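Long-range contacts in possible sortase-like protein (Corynebacterium diphtheriae, PDB 5UUS), which probably acts as a sortase, a membrane-anchored cysteine transpeptidase of the kind that joins surface proteins to the bacterial cell envelope: residues Y121-P125 and A137-F141; G159-P165 and A202-H208. All blocks are in the same frame, centred on the assembly; numbering follows the deposited sequence.

Interaction 1: Y121-P125 and A137-F141; sequences YRVMP and AMGCF
Phe141 points the edge of its ring at the backbone of Arg122 and Val123, with CZ 3.3 Å from Arg122 O. The contact fastens a helical excursion of the chain to the sortase beta-barrel: strand 117-123 and the turn after it meet the loop that links helix 130-137 to helix 143-151. Arg122 O lies in the plane of the ring, an approach that suits the partly positive C-H rim. Arg122 CB lies 3.9 Å from the same CZ, while Met124 CG comes obliquely to it at 4.2 Å. Beyond CB the Arg122 chain bends at chi2 (-147°) and runs alongside Cys140, CD reaching 3.6 Å from Cys140 CB. Its guanidinium then finds Glu228 in a salt bridge and Cys107 O in a hydrogen bond. At the other end of the contact the Pro125 ring rests on the last turn of helix 130-137, CG 4.0 Å from Ala137 CB. The loop is shaped by Ala137 O, which accepts from both Cys140 N and Phe141 N, the latter at 2.9 Å, and it is tied covalently by the Cys140-Cys107 disulfide. Met210, Thr212 and Ile149 also pack on Phe141. With chi1 at 59°, Cys140 SG sits between its backbone N and carbonyl carbon and lies 3.6 Å above the plane of the Phe141 ring, offset toward the rim.

Interaction 2: G159-P165 and A202-H208; sequences GRFITTP and AERMIVH
His208 N donates to Gly159 O and Ile206 N to Phe161 O, the latter at 2.8 Å, two of five backbone bonds that join strand 160-163 to strand 204-216 as an antiparallel pair in the sortase beta-barrel. Phe161-Ile206 and Thr163-Arg204 are hydrogen-bonded pairs; Arg160-Val207 and Ile162-Met205 are non-hydrogen-bonded ones. At the Gly159 end the donor stands 40° above the carbonyl plane, whereas the bond from Ile206 N leaves Phe161 O nearly in line with that carbonyl. Arg204 NH1 is gripped by Glu203 O at 2.9 Å, in the guanidinium plane, and by Asn201 O. Arg204 follows the predicted nucleophile Cys195 in sequence, and its side chain lies about 9 Å from that of the predicted active-site His90, consistent with the active-site arginine of sortases.

On the face carrying Phe161, Thr163, Arg204 and Ile206, chi1 of 61° swings the Phe161 ring across to the neighbouring strand, where Ile206 CB makes a CH-pi contact 3.9 Å from the ring centroid. His208 brings NE2 and CD2 to the edge of that phenyl ring, the two planes being oblique. Thr163 CG2 packs 3.6 Å from Ile206 CG1. On the other face Arg160 lies beside Val207, CG to CG2 3.8 Å, and Ile162 CD1 packs 3.8 Å from Met205 CB. Farther out, Glu176 bonds His208 NE2 and Leu104 O receives Arg160 NH1. Beyond the strand end Pro165 crosses Arg204 at about a right angle, its CG 3.8 Å above one face of the guanidinium.

Both contacts reach the same sheet: interaction 2 pairs strand 204-216 with strand 160-163, while interaction 1 contains another of its neighbours, strand 117-123. They meet directly where Pro125 O and Gly159 N lie 2.9 Å apart, and Met124 N and His208 O 3.0 Å apart, both probable hydrogen bonds, with Met124 packing on Gly159. Interaction 1 is largely buried and lies away from the predicted catalytic residues, joining the loop between two helices to the barrel through side-chain packing beside a disulfide. Interaction 2 is more open: backbone bonds carry it, its His208 end is buried, its Pro165 and Ala202 end is exposed, and Arg204 approaches the predicted active site.

Interaction 1: Y121-P125 and A137-F141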
ATOM      1  N   TYR A 121       4.612  -2.236  -4.616  1.00 42.99           N
ATOM      2  CA  TYR A 121       5.057  -1.134  -3.771  1.00 43.31           C
ATOM      3  C   TYR A 121       6.228  -1.574  -2.892  1.00 43.12           C
ATOM      4  O   TYR A 121       6.348  -2.745  -2.552  1.00 40.51           O
ATOM      5  CB  TYR A 121       3.928  -0.637  -2.886  1.00 41.45           C
ATOM      6  CG  TYR A 121       2.748  -0.043  -3.606  1.00 39.53           C
ATOM      7  CD1 TYR A 121       1.705  -0.852  -4.058  1.00 37.90           C
ATOM      8  CD2 TYR A 121       2.644   1.338  -3.793  1.00 39.81           C
ATOM      9  CE1 TYR A 121       0.592  -0.297  -4.707  1.00 40.11           C
ATOM     10  CE2 TYR A 121       1.534   1.897  -4.435  1.00 37.31           C
ATOM     11  CZ  TYR A 121       0.515   1.069  -4.889  1.00 38.34           C
ATOM     12  OH  TYR A 121      -0.594   1.604  -5.509  1.00 36.53           O
ATOM     13  N   ARG A 122       7.089  -0.636  -2.521  1.00 42.11           N
ATOM     14  CA  ARG A 122       8.204  -0.969  -1.646  1.00 43.76           C
ATOM     15  C   ARG A 122       8.256  -0.017  -0.458  1.00 43.49           C
ATOM     16  O   ARG A 122       8.109   1.196  -0.610  1.00 40.28           O
ATOM     17  CB  ARG A 122       9.494  -0.969  -2.448  1.00 43.17           C
ATOM     18  CG  ARG A 122       9.469  -2.081  -3.489  1.00 43.62           C
ATOM     19  CD  ARG A 122      10.829  -2.645  -3.745  1.00 47.02           C
ATOM     20  NE  ARG A 122      10.778  -3.743  -4.705  1.00 48.35           N
ATOM     21  CZ  ARG A 122      11.061  -5.004  -4.409  1.00 49.85           C
ATOM     22  NH1 ARG A 122      11.444  -5.344  -3.175  1.00 46.85           N
ATOM     23  NH2 ARG A 122      10.987  -5.927  -5.348  1.00 48.67           N
ATOM     24  N   VAL A 123       8.396  -0.594   0.732  1.00 40.16           N
ATOM     25  CA  VAL A 123       8.409   0.180   1.962  1.00 36.10           C
ATOM     26  C   VAL A 123       9.475   1.274   1.892  1.00 38.00           C
ATOM     27  O   VAL A 123      10.641   1.029   1.515  1.00 37.69           O
ATOM     28  CB  VAL A 123       8.640  -0.740   3.185  1.00 40.81           C
ATOM     29  CG1 VAL A 123       8.770   0.088   4.456  1.00 39.72           C
ATOM     30  CG2 VAL A 123       7.485  -1.750   3.311  1.00 39.07           C
ATOM     31  N   MET A 124       9.069   2.494   2.214  1.00 35.49           N
ATOM     32  CA  MET A 124       9.982   3.634   2.135  1.00 39.35           C
ATOM     33  C   MET A 124      10.967   3.665   3.306  1.00 40.29           C
ATOM     34  O   MET A 124      10.740   3.007   4.310  1.00 38.25           O
ATOM     35  CB  MET A 124       9.166   4.928   2.080  1.00 36.51           C
ATOM     36  CG  MET A 124       8.488   5.114   0.649  1.00 39.18           C
ATOM     37  SD  MET A 124       7.352   6.502   0.700  1.00 46.31           S
ATOM     38  CE  MET A 124       8.465   7.885   0.974  1.00 50.63           C
ATOM     39  N   PRO A 125      12.052   4.442   3.198  1.00 39.20           N
ATOM     40  CA  PRO A 125      12.984   4.503   4.349  1.00 43.60           C
ATOM     41  C   PRO A 125      12.327   4.893   5.688  1.00 43.57           C
ATOM     42  O   PRO A 125      11.511   5.818   5.757  1.00 41.72           O
ATOM     43  CB  PRO A 125      14.002   5.563   3.911  1.00 44.74           C
ATOM     44  CG  PRO A 125      13.984   5.480   2.405  1.00 40.51           C
ATOM     45  CD  PRO A 125      12.545   5.201   2.038  1.00 34.40           C
ATOM     46  N   ALA A 137      17.145   4.235   0.012  1.00 49.75           N
ATOM     47  CA  ALA A 137      16.184   4.361  -1.064  1.00 48.40           C
ATOM     48  C   ALA A 137      16.784   3.873  -2.380  1.00 46.47           C
ATOM     49  O   ALA A 137      16.092   3.267  -3.210  1.00 42.48           O
ATOM     50  CB  ALA A 137      15.712   5.790  -1.172  1.00 48.96           C
ATOM     51  N   MET A 138      18.083   4.090  -2.548  1.00 49.95           N
ATOM     52  CA  MET A 138      18.790   3.643  -3.750  1.00 56.67           C
ATOM     53  C   MET A 138      18.840   2.123  -3.892  1.00 55.92           C
ATOM     54  O   MET A 138      19.174   1.615  -4.947  1.00 55.58           O
ATOM     55  CB  MET A 138      20.217   4.199  -3.769  1.00 58.58           C
ATOM     56  CG  MET A 138      20.285   5.665  -4.150  1.00 59.44           C
ATOM     57  SD  MET A 138      19.690   5.924  -5.823  1.00 62.96           S
ATOM     58  CE  MET A 138      20.680   4.730  -6.712  1.00 82.65           C
ATOM     59  N   GLY A 139      18.494   1.408  -2.831  1.00 57.16           N
ATOM     60  CA  GLY A 139      18.441  -0.039  -2.876  1.00 53.95           C
ATOM     61  C   GLY A 139      17.305  -0.619  -3.715  1.00 55.18           C
ATOM     62  O   GLY A 139      17.400  -1.767  -4.147  1.00 54.37           O
ATOM     63  N   CYS A 140      16.235   0.139  -3.948  1.00 50.38           N
ATOM     64  CA  CYS A 140      15.103  -0.415  -4.703  1.00 50.92           C
ATOM     65  C   CYS A 140      14.286   0.609  -5.487  1.00 49.61           C
ATOM     66  O   CYS A 140      13.417   0.231  -6.252  1.00 46.13           O
ATOM     67  CB  CYS A 140      14.162  -1.175  -3.761  1.00 52.59           C
ATOM     68  SG  CYS A 140      13.493  -0.172  -2.438  1.00 53.14           S
ATOM     69  N   PHE A 141      14.538   1.900  -5.286  1.00 47.29           N
ATOM     70  CA  PHE A 141      13.828   2.914  -6.055  1.00 44.27           C
ATOM     71  C   PHE A 141      14.699   3.446  -7.197  1.00 47.29           C
ATOM     72  O   PHE A 141      15.896   3.175  -7.241  1.00 52.28           O
ATOM     73  CB  PHE A 141      13.379   4.046  -5.127  1.00 41.71           C
ATOM     74  CG  PHE A 141      12.448   3.585  -4.035  1.00 38.88           C
ATOM     75  CD1 PHE A 141      11.125   3.272  -4.321  1.00 44.79           C
ATOM     76  CD2 PHE A 141      12.892   3.461  -2.731  1.00 42.22           C
ATOM     77  CE1 PHE A 141      10.259   2.830  -3.332  1.00 42.65           C
ATOM     78  CE2 PHE A 141      12.035   3.033  -1.726  1.00 42.99           C
ATOM     79  CZ  PHE A 141      10.704   2.731  -2.026  1.00 45.12           C
TER

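Interaction 2: G159-P165 and A202-H208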
ATOM      1  N   GLY A 159       8.614   6.000   6.272  1.00 36.50           N
ATOM      2  CA  GLY A 159       8.036   4.710   5.900  1.00 34.97           C
ATOM      3  C   GLY A 159       7.196   4.050   6.991  1.00 39.49           C
ATOM      4  O   GLY A 159       6.336   3.240   6.685  1.00 36.78           O
ATOM      5  N   ARG A 160       7.460   4.362   8.266  1.00 37.31           N
ATOM      6  CA  ARG A 160       6.628   3.844   9.361  1.00 34.36           C
ATOM      7  C   ARG A 160       6.681   4.778  10.568  1.00 39.82           C
ATOM      8  O   ARG A 160       7.743   5.281  10.929  1.00 38.79           O
ATOM      9  CB  ARG A 160       7.055   2.429   9.775  1.00 36.11           C
ATOM     10  CG  ARG A 160       6.162   1.779  10.884  1.00 40.80           C
ATOM     11  CD  ARG A 160       6.541   0.309  11.147  1.00 46.28           C
ATOM     12  NE  ARG A 160       7.983   0.188  11.350  1.00 41.36           N
ATOM     13  CZ  ARG A 160       8.773  -0.653  10.687  1.00 48.07           C
ATOM     14  NH1 ARG A 160       8.241  -1.496   9.815  1.00 42.17           N
ATOM     15  NH2 ARG A 160      10.090  -0.661  10.905  1.00 45.28           N
ATOM     16  N   PHE A 161       5.532   5.027  11.175  1.00 39.75           N
ATOM     17  CA  PHE A 161       5.480   5.869  12.376  1.00 41.93           C
ATOM     18  C   PHE A 161       4.177   5.634  13.113  1.00 39.19           C
ATOM     19  O   PHE A 161       3.269   4.963  12.597  1.00 38.43           O
ATOM     20  CB  PHE A 161       5.656   7.368  12.037  1.00 39.45           C
ATOM     21  CG  PHE A 161       4.591   7.941  11.123  1.00 43.00           C
ATOM     22  CD1 PHE A 161       4.682   7.793   9.738  1.00 38.63           C
ATOM     23  CD2 PHE A 161       3.526   8.665  11.640  1.00 39.65           C
ATOM     24  CE1 PHE A 161       3.703   8.325   8.890  1.00 36.50           C
ATOM     25  CE2 PHE A 161       2.535   9.191  10.799  1.00 38.34           C
ATOM     26  CZ  PHE A 161       2.643   9.044   9.400  1.00 35.69           C
ATOM     27  N   ILE A 162       4.115   6.168  14.331  1.00 39.51           N
ATOM     28  CA  ILE A 162       2.946   6.051  15.188  1.00 39.31           C
ATOM     29  C   ILE A 162       2.263   7.404  15.274  1.00 37.24           C
ATOM     30  O   ILE A 162       2.932   8.437  15.316  1.00 38.77           O
ATOM     31  CB  ILE A 162       3.327   5.572  16.616  1.00 36.13           C
ATOM     32  CG1 ILE A 162       4.046   4.231  16.542  1.00 43.61           C
ATOM     33  CG2 ILE A 162       2.069   5.478  17.511  1.00 37.03           C
ATOM     34  CD1 ILE A 162       3.216   3.103  15.932  1.00 40.88           C
ATOM     35  N   THR A 163       0.934   7.408  15.263  1.00 37.77           N
ATOM     36  CA  THR A 163       0.209   8.674  15.273  1.00 38.62           C
ATOM     37  C   THR A 163      -1.118   8.511  16.015  1.00 38.21           C
ATOM     38  O   THR A 163      -1.389   7.446  16.570  1.00 42.84           O
ATOM     39  CB  THR A 163      -0.018   9.218  13.837  1.00 39.39           C
ATOM     40  OG1 THR A 163      -0.525  10.562  13.919  1.00 36.45           O
ATOM     41  CG2 THR A 163      -1.029   8.323  13.021  1.00 36.08           C
ATOM     42  N   THR A 164      -1.918   9.575  16.050  1.00 36.31           N
ATOM     43  CA  THR A 164      -3.199   9.576  16.757  1.00 39.42           C
ATOM     44  C   THR A 164      -4.315   9.292  15.745  1.00 41.64           C
ATOM     45  O   THR A 164      -4.114   9.524  14.535  1.00 41.12           O
ATOM     46  CB  THR A 164      -3.458  10.932  17.459  1.00 41.20           C
ATOM     47  OG1 THR A 164      -3.420  11.969  16.475  1.00 44.08           O
ATOM     48  CG2 THR A 164      -2.387  11.222  18.518  1.00 43.17           C
ATOM     49  N   PRO A 165      -5.488   8.804  16.226  1.00 42.97           N
ATOM     50  CA  PRO A 165      -6.602   8.416  15.328  1.00 39.39           C
ATOM     51  C   PRO A 165      -7.087   9.544  14.416  1.00 36.85           C
ATOM     52  O   PRO A 165      -7.549   9.244  13.312  1.00 45.51           O
ATOM     53  CB  PRO A 165      -7.717   7.994  16.306  1.00 38.07           C
ATOM     54  CG  PRO A 165      -6.967   7.535  17.534  1.00 40.37           C
ATOM     55  CD  PRO A 165      -5.805   8.491  17.639  1.00 45.68           C
ATOM     56  N   ALA A 202      -5.695   2.859  21.179  1.00 45.51           N
ATOM     57  CA  ALA A 202      -5.482   4.267  21.511  1.00 46.04           C
ATOM     58  C   ALA A 202      -4.815   5.042  20.364  1.00 42.75           C
ATOM     59  O   ALA A 202      -5.221   6.146  20.017  1.00 52.67           O
ATOM     60  CB  ALA A 202      -4.651   4.384  22.754  1.00 45.42           C
ATOM     61  N   GLU A 203      -3.768   4.455  19.800  1.00 42.76           N
ATOM     62  CA  GLU A 203      -2.996   5.081  18.740  1.00 36.89           C
ATOM     63  C   GLU A 203      -3.114   4.291  17.425  1.00 36.14           C
ATOM     64  O   GLU A 203      -3.869   3.311  17.331  1.00 38.61           O
ATOM     65  CB  GLU A 203      -1.542   5.196  19.191  1.00 40.43           C
ATOM     66  CG  GLU A 203      -1.377   6.062  20.436  1.00 45.77           C
ATOM     67  CD  GLU A 203      -0.154   5.696  21.272  1.00 49.28           C
ATOM     68  OE1 GLU A 203      -0.252   4.821  22.167  1.00 52.84           O
ATOM     69  OE2 GLU A 203       0.905   6.308  21.055  1.00 48.76           O
ATOM     70  N   ARG A 204      -2.346   4.712  16.415  1.00 38.43           N
ATOM     71  CA  ARG A 204      -2.391   4.083  15.101  1.00 41.03           C
ATOM     72  C   ARG A 204      -0.990   3.922  14.573  1.00 39.44           C
ATOM     73  O   ARG A 204      -0.173   4.835  14.694  1.00 40.16           O
ATOM     74  CB  ARG A 204      -3.213   4.927  14.109  1.00 41.83           C
ATOM     75  CG  ARG A 204      -4.663   5.148  14.526  1.00 43.96           C
ATOM     76  CD  ARG A 204      -5.427   3.850  14.372  1.00 41.72           C
ATOM     77  NE  ARG A 204      -6.847   4.005  14.627  1.00 37.79           N
ATOM     78  CZ  ARG A 204      -7.401   3.945  15.839  1.00 44.56           C
ATOM     79  NH1 ARG A 204      -6.659   3.737  16.918  1.00 40.79           N
ATOM     80  NH2 ARG A 204      -8.705   4.078  15.969  1.00 42.31           N
ATOM     81  N   MET A 205      -0.702   2.766  13.988  1.00 37.06           N
ATOM     82  CA  MET A 205       0.555   2.607  13.267  1.00 32.90           C
ATOM     83  C   MET A 205       0.311   2.885  11.791  1.00 37.39           C
ATOM     84  O   MET A 205      -0.682   2.409  11.241  1.00 39.87           O
ATOM     85  CB  MET A 205       1.127   1.197  13.437  1.00 36.80           C
ATOM     86  CG  MET A 205       2.392   0.930  12.598  1.00 35.10           C
ATOM     87  SD  MET A 205       3.021  -0.755  12.900  1.00 48.89           S
ATOM     88  CE  MET A 205       3.371  -0.609  14.658  1.00 58.83           C
ATOM     89  N   ILE A 206       1.234   3.622  11.172  1.00 39.85           N
ATOM     90  CA  ILE A 206       1.186   3.983   9.751  1.00 39.24           C
ATOM     91  C   ILE A 206       2.412   3.421   9.019  1.00 45.38           C
ATOM     92  O   ILE A 206       3.541   3.550   9.509  1.00 37.79           O
ATOM     93  CB  ILE A 206       1.173   5.518   9.534  1.00 35.55           C
ATOM     94  CG1 ILE A 206       0.132   6.195  10.418  1.00 35.08           C
ATOM     95  CG2 ILE A 206       0.938   5.865   8.041  1.00 35.75           C
ATOM     96  CD1 ILE A 206      -1.302   5.703  10.161  1.00 36.72           C
ATOM     97  N   VAL A 207       2.198   2.793   7.861  1.00 34.65           N
ATOM     98  CA  VAL A 207       3.309   2.386   6.983  1.00 37.23           C
ATOM     99  C   VAL A 207       3.099   2.958   5.579  1.00 40.33           C
ATOM    100  O   VAL A 207       1.974   2.932   5.051  1.00 33.26           O
ATOM    101  CB  VAL A 207       3.447   0.858   6.905  1.00 37.94           C
ATOM    102  CG1 VAL A 207       4.424   0.463   5.786  1.00 39.23           C
ATOM    103  CG2 VAL A 207       3.886   0.312   8.248  1.00 36.18           C
ATOM    104  N   HIS A 208       4.158   3.520   4.994  1.00 36.55           N
ATOM    105  CA  HIS A 208       4.087   4.038   3.620  1.00 37.31           C
ATOM    106  C   HIS A 208       5.057   3.269   2.734  1.00 42.71           C
ATOM    107  O   HIS A 208       6.218   3.024   3.104  1.00 41.17           O
ATOM    108  CB  HIS A 208       4.428   5.543   3.550  1.00 38.20           C
ATOM    109  CG  HIS A 208       3.413   6.441   4.179  1.00 38.88           C
ATOM    110  ND1 HIS A 208       2.074   6.433   3.816  1.00 36.38           N
ATOM    111  CD2 HIS A 208       3.533   7.398   5.135  1.00 35.83           C
ATOM    112  CE1 HIS A 208       1.422   7.342   4.522  1.00 37.38           C
ATOM    113  NE2 HIS A 208       2.287   7.937   5.335  1.00 36.22           N
TER